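Local coordinates for conserved protein (Methanosarcina mazei, PDB 2NR4) that binds flavin mononucleotide as a flavoprotein, although the reaction it serves is unknown, at residues A[33-47]-A[65-79]. Numbering follows the deposited sequence.
Sequences IIASTGFEHPNAAPI and HTWENVLKEKCLASN. With FMN (flavin mononucleotide), chain C.
Thr37 stands at the end of its strand with its hydroxyl turned to helix 65-73, where Asn69 reaches across to it. Asn69 ND2 gives Thr37 OG1 an almost straight bond (2.9 Å, 177°) lying in the amide plane. With chi1 at 50°, Thr37 OG1 sits between backbone N and carbonyl carbon, while CG2 rests against Leu76 CB (3.8 Å) and faces Thr66 CG2. A water sits within 2.6 Å of Thr37 OG1 and donates to Thr66 OG1.

At the hairpin turn the Glu73 carboxylate receives the backbone of Phe39: a nearly straight bond runs from Phe39 N to Glu73 OE1 (2.8 Å), met on the syn side and a little out of the carboxylate plane. The two side chains run antiparallel alongside each other, ring CD2 against OE1, with ring and carboxylate planes 59° apart. A second water joins OE1 to Gly38 N and Cys75 O, and a third joins OE2 to Glu40 N, so both carboxylate oxygens are tied to the turn.

At the other end, strands 33-37 and 75-79 pair antiparallel in the barrel. Asn79 spends both amide hydrogens there, on Ile34 O (2.9 Å) and Ser36 OG (3.0 Å), each nearly in its amide plane; Ser36 OG also bonds Pro111 O.

At the start of helix 65-73, His65 N bonds FMN O1P, while Thr66 N and OG1 (2.6 Å) both grip O2P. Phosphate charge is met by backbone N-H groups and a hydroxyl at a helix N-terminus, whose dipole probably adds to the attraction.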
# COMPACT_ATOMS: atom_id res chain seq x y z
N ILE A 33 7.07 -2.27 -7.98
CA ILE A 33 6.60 -3.50 -8.61
C ILE A 33 7.71 -4.55 -8.58
O ILE A 33 8.81 -4.28 -8.15
CB ILE A 33 6.11 -3.22 -10.05
CG1 ILE A 33 7.13 -2.41 -10.87
CG2 ILE A 33 4.72 -2.48 -9.98
CD1 ILE A 33 8.31 -3.19 -11.42
N ILE A 34 7.42 -5.75 -9.05
CA ILE A 34 8.53 -6.68 -9.26
C ILE A 34 8.78 -6.75 -10.76
O ILE A 34 7.89 -7.05 -11.53
CB ILE A 34 8.17 -8.04 -8.68
CG1 ILE A 34 8.07 -7.90 -7.14
CG2 ILE A 34 9.22 -9.12 -9.14
CD1 ILE A 34 7.39 -9.03 -6.49
N ALA A 35 10.00 -6.49 -11.17
CA ALA A 35 10.32 -6.46 -12.59
C ALA A 35 10.77 -7.85 -13.01
O ALA A 35 11.66 -8.40 -12.36
CB ALA A 35 11.44 -5.51 -12.81
N SER A 36 10.19 -8.38 -14.09
CA SER A 36 10.69 -9.68 -14.64
C SER A 36 11.53 -9.37 -15.88
O SER A 36 11.17 -8.52 -16.70
CB SER A 36 9.55 -10.65 -15.00
OG SER A 36 8.52 -10.02 -15.75
N THR A 37 12.64 -10.08 -16.04
CA THR A 37 13.52 -9.84 -17.19
C THR A 37 14.09 -11.22 -17.58
O THR A 37 13.93 -12.18 -16.82
CB THR A 37 14.73 -8.94 -16.83
OG1 THR A 37 15.41 -9.42 -15.64
CG2 THR A 37 14.36 -7.43 -16.69
N GLY A 38 14.78 -11.31 -18.71
CA GLY A 38 15.56 -12.51 -19.02
C GLY A 38 14.83 -13.47 -19.92
O GLY A 38 14.21 -14.41 -19.46
N PHE A 39 14.91 -13.20 -21.21
CA PHE A 39 14.44 -14.08 -22.26
C PHE A 39 14.91 -15.51 -22.01
O PHE A 39 14.09 -16.43 -21.97
CB PHE A 39 14.98 -13.57 -23.62
CG PHE A 39 14.11 -12.56 -24.31
CD1 PHE A 39 12.91 -12.95 -24.92
CD2 PHE A 39 14.51 -11.22 -24.42
CE1 PHE A 39 12.10 -12.00 -25.59
CE2 PHE A 39 13.71 -10.26 -25.08
CZ PHE A 39 12.50 -10.66 -25.67
N GLU A 40 16.21 -15.67 -21.75
CA GLU A 40 16.86 -16.99 -21.69
C GLU A 40 16.93 -17.64 -20.31
O GLU A 40 17.22 -18.82 -20.19
CB GLU A 40 18.29 -16.88 -22.23
CG GLU A 40 18.39 -16.53 -23.70
CD GLU A 40 19.84 -16.37 -24.15
OE1 GLU A 40 20.77 -17.00 -23.55
OE2 GLU A 40 20.06 -15.61 -25.12
N HIS A 41 16.71 -16.86 -19.26
CA HIS A 41 16.66 -17.35 -17.90
C HIS A 41 15.88 -16.28 -17.12
O HIS A 41 16.40 -15.18 -16.91
CB HIS A 41 18.03 -17.52 -17.27
CG HIS A 41 17.95 -17.91 -15.82
ND1 HIS A 41 17.75 -19.21 -15.40
CD2 HIS A 41 17.96 -17.16 -14.69
CE1 HIS A 41 17.69 -19.25 -14.08
NE2 HIS A 41 17.80 -18.01 -13.62
N PRO A 42 14.64 -16.58 -16.74
CA PRO A 42 13.82 -15.52 -16.10
C PRO A 42 14.33 -15.15 -14.73
O PRO A 42 14.73 -16.02 -13.93
CB PRO A 42 12.43 -16.15 -16.01
CG PRO A 42 12.69 -17.67 -15.98
CD PRO A 42 13.91 -17.86 -16.85
N ASN A 43 14.26 -13.84 -14.46
CA ASN A 43 14.73 -13.27 -13.22
C ASN A 43 13.67 -12.28 -12.75
O ASN A 43 12.97 -11.66 -13.57
CB ASN A 43 15.97 -12.43 -13.51
CG ASN A 43 16.58 -11.86 -12.25
OD1 ASN A 43 16.53 -10.63 -11.97
ND2 ASN A 43 17.14 -12.74 -11.46
N ALA A 44 13.54 -12.16 -11.44
CA ALA A 44 12.60 -11.18 -10.89
C ALA A 44 13.33 -10.35 -9.85
O ALA A 44 14.17 -10.86 -9.11
CB ALA A 44 11.44 -11.90 -10.26
N ALA A 45 13.00 -9.07 -9.73
CA ALA A 45 13.60 -8.22 -8.67
C ALA A 45 12.70 -7.00 -8.43
O ALA A 45 12.16 -6.48 -9.39
CB ALA A 45 14.97 -7.75 -9.12
N PRO A 46 12.54 -6.57 -7.18
CA PRO A 46 11.80 -5.29 -6.96
C PRO A 46 12.48 -4.11 -7.61
O PRO A 46 13.71 -3.96 -7.56
CB PRO A 46 11.76 -5.15 -5.44
CG PRO A 46 11.83 -6.55 -4.98
CD PRO A 46 12.85 -7.21 -5.90
N ILE A 47 11.66 -3.30 -8.27
CA ILE A 47 12.14 -2.13 -8.99
C ILE A 47 11.05 -1.09 -8.91
O ILE A 47 9.88 -1.44 -8.97
CB ILE A 47 12.37 -2.48 -10.49
CG1 ILE A 47 13.48 -3.54 -10.65
CG2 ILE A 47 12.71 -1.25 -11.30
CD1 ILE A 47 14.89 -2.97 -10.48
N HIS A 65 21.21 -8.37 -11.76
CA HIS A 65 20.78 -9.21 -12.85
C HIS A 65 19.78 -8.48 -13.78
O HIS A 65 19.83 -8.61 -15.00
CB HIS A 65 20.28 -10.56 -12.34
CG HIS A 65 21.37 -11.60 -12.26
ND1 HIS A 65 22.06 -12.04 -13.37
CD2 HIS A 65 21.89 -12.27 -11.20
CE1 HIS A 65 22.94 -12.96 -13.00
NE2 HIS A 65 22.87 -13.10 -11.69
N THR A 66 18.88 -7.70 -13.18
CA THR A 66 17.94 -6.88 -13.97
C THR A 66 18.69 -5.94 -14.91
O THR A 66 18.34 -5.80 -16.08
CB THR A 66 17.05 -6.04 -13.02
OG1 THR A 66 16.42 -6.92 -12.11
CG2 THR A 66 16.01 -5.25 -13.78
N TRP A 67 19.70 -5.27 -14.37
CA TRP A 67 20.56 -4.40 -15.17
C TRP A 67 21.20 -5.14 -16.37
O TRP A 67 21.10 -4.69 -17.52
CB TRP A 67 21.63 -3.77 -14.26
CG TRP A 67 22.73 -3.08 -14.96
CD1 TRP A 67 22.71 -1.82 -15.44
CD2 TRP A 67 24.04 -3.60 -15.23
NE1 TRP A 67 23.93 -1.51 -16.01
CE2 TRP A 67 24.76 -2.58 -15.89
CE3 TRP A 67 24.67 -4.83 -14.99
CZ2 TRP A 67 26.10 -2.74 -16.29
CZ3 TRP A 67 26.01 -4.99 -15.39
CH2 TRP A 67 26.70 -3.95 -16.03
N GLU A 68 21.80 -6.30 -16.10
CA GLU A 68 22.46 -7.08 -17.13
C GLU A 68 21.47 -7.48 -18.22
O GLU A 68 21.78 -7.38 -19.39
CB GLU A 68 23.16 -8.31 -16.51
CG GLU A 68 24.24 -8.94 -17.41
CD GLU A 68 24.84 -10.22 -16.81
OE1 GLU A 68 24.59 -10.51 -15.62
OE2 GLU A 68 25.54 -10.93 -17.57
N ASN A 69 20.25 -7.86 -17.84
CA ASN A 69 19.26 -8.30 -18.81
C ASN A 69 18.72 -7.13 -19.66
O ASN A 69 18.48 -7.29 -20.86
CB ASN A 69 18.10 -9.04 -18.14
CG ASN A 69 18.48 -10.40 -17.58
OD1 ASN A 69 19.48 -11.00 -17.99
ND2 ASN A 69 17.69 -10.91 -16.64
N VAL A 70 18.56 -5.97 -19.03
CA VAL A 70 18.12 -4.79 -19.76
C VAL A 70 19.16 -4.33 -20.79
O VAL A 70 18.85 -4.06 -21.96
CB VAL A 70 17.73 -3.68 -18.81
CG1 VAL A 70 17.57 -2.36 -19.57
CG2 VAL A 70 16.40 -4.08 -18.10
N LEU A 71 20.40 -4.29 -20.35
CA LEU A 71 21.51 -4.01 -21.23
C LEU A 71 21.53 -4.92 -22.47
O LEU A 71 21.59 -4.41 -23.58
CB LEU A 71 22.82 -4.16 -20.45
CG LEU A 71 23.56 -2.90 -20.02
CD1 LEU A 71 22.71 -1.92 -19.25
CD2 LEU A 71 24.76 -3.34 -19.18
N LYS A 72 21.44 -6.23 -22.29
CA LYS A 72 21.45 -7.17 -23.41
C LYS A 72 20.16 -7.21 -24.24
O LYS A 72 20.22 -7.22 -25.47
CB LYS A 72 21.72 -8.59 -22.95
CG LYS A 72 21.78 -9.57 -24.14
CD LYS A 72 21.58 -11.01 -23.71
CE LYS A 72 22.35 -11.93 -24.64
NZ LYS A 72 22.45 -13.28 -24.03
N GLU A 73 19.02 -7.27 -23.55
CA GLU A 73 17.75 -7.58 -24.19
C GLU A 73 16.85 -6.39 -24.43
O GLU A 73 15.94 -6.47 -25.26
CB GLU A 73 17.02 -8.65 -23.38
CG GLU A 73 17.80 -9.97 -23.37
CD GLU A 73 17.19 -11.03 -22.49
OE1 GLU A 73 16.10 -10.81 -21.92
OE2 GLU A 73 17.82 -12.11 -22.38
N LYS A 74 17.08 -5.32 -23.68
CA LYS A 74 16.25 -4.07 -23.74
C LYS A 74 14.74 -4.30 -23.61
O LYS A 74 13.89 -3.68 -24.32
CB LYS A 74 16.59 -3.21 -24.96
CG LYS A 74 18.05 -2.72 -24.97
CD LYS A 74 18.89 -3.74 -25.73
CE LYS A 74 20.21 -3.17 -26.21
NZ LYS A 74 21.04 -4.29 -26.76
N CYS A 75 14.40 -5.17 -22.68
CA CYS A 75 13.01 -5.50 -22.40
C CYS A 75 12.88 -5.86 -20.92
O CYS A 75 13.79 -6.48 -20.32
CB CYS A 75 12.53 -6.68 -23.25
SG CYS A 75 10.77 -7.13 -23.18
N LEU A 76 11.75 -5.44 -20.35
CA LEU A 76 11.48 -5.66 -18.90
C LEU A 76 9.98 -5.59 -18.71
O LEU A 76 9.32 -4.79 -19.39
CB LEU A 76 12.23 -4.59 -18.09
CG LEU A 76 11.94 -4.23 -16.63
CD1 LEU A 76 13.12 -3.42 -16.12
CD2 LEU A 76 10.60 -3.46 -16.44
N ALA A 77 9.42 -6.39 -17.81
CA ALA A 77 7.98 -6.33 -17.56
C ALA A 77 7.74 -5.92 -16.09
O ALA A 77 8.43 -6.39 -15.20
CB ALA A 77 7.35 -7.68 -17.80
N SER A 78 6.80 -5.01 -15.87
CA SER A 78 6.31 -4.79 -14.53
C SER A 78 5.37 -5.91 -14.12
O SER A 78 4.58 -6.42 -14.93
CB SER A 78 5.53 -3.45 -14.50
OG SER A 78 4.45 -3.45 -15.44
N ASN A 79 5.40 -6.27 -12.85
CA ASN A 79 4.44 -7.18 -12.22
C ASN A 79 3.94 -6.59 -10.90
O ASN A 79 4.73 -6.42 -9.95
CB ASN A 79 5.09 -8.53 -11.88
CG ASN A 79 5.61 -9.23 -13.14
OD1 ASN A 79 4.88 -9.99 -13.78
ND2 ASN A 79 6.84 -8.91 -13.54
N1 FMN C . 16.95 -1.63 -7.58
C2 FMN C . 17.09 -0.84 -8.70
O2 FMN C . 18.10 -0.98 -9.38
N3 FMN C . 16.14 0.10 -9.02
C4 FMN C . 15.01 0.25 -8.23
O4 FMN C . 14.06 0.92 -8.61
C4A FMN C . 14.85 -0.55 -7.10
N5 FMN C . 13.74 -0.41 -6.29
C5A FMN C . 13.57 -1.22 -5.17
C6 FMN C . 12.42 -1.08 -4.38
C7 FMN C . 12.24 -1.88 -3.26
C7M FMN C . 11.04 -1.65 -2.39
C8 FMN C . 13.23 -2.83 -2.93
C8M FMN C . 13.02 -3.82 -1.85
C9 FMN C . 14.38 -2.97 -3.72
C9A FMN C . 14.54 -2.16 -4.86
N10 FMN C . 15.67 -2.29 -5.67
C10 FMN C . 15.83 -1.49 -6.78
C1' FMN C . 16.80 -3.19 -5.25
C2' FMN C . 16.67 -4.50 -6.01
O2' FMN C . 15.38 -5.01 -5.86
C3' FMN C . 17.64 -5.49 -5.41
O3' FMN C . 18.96 -5.00 -5.58
C4' FMN C . 17.46 -6.88 -6.02
O4' FMN C . 18.20 -7.75 -5.19
C5' FMN C . 17.98 -6.95 -7.46
O5' FMN C . 18.14 -8.30 -7.86
P FMN C . 18.54 -8.78 -9.36
O1P FMN C . 20.07 -8.92 -9.34
O2P FMN C . 18.16 -7.67 -10.36
O3P FMN C . 17.89 -10.15 -9.58
O HOH W 1 14.58 -8.77 -13.23
O HOH W 2 15.16 -8.80 -20.21
O HOH W 3 18.39 -13.92 -20.35
O HOH W 4 18.49 -13.65 -15.94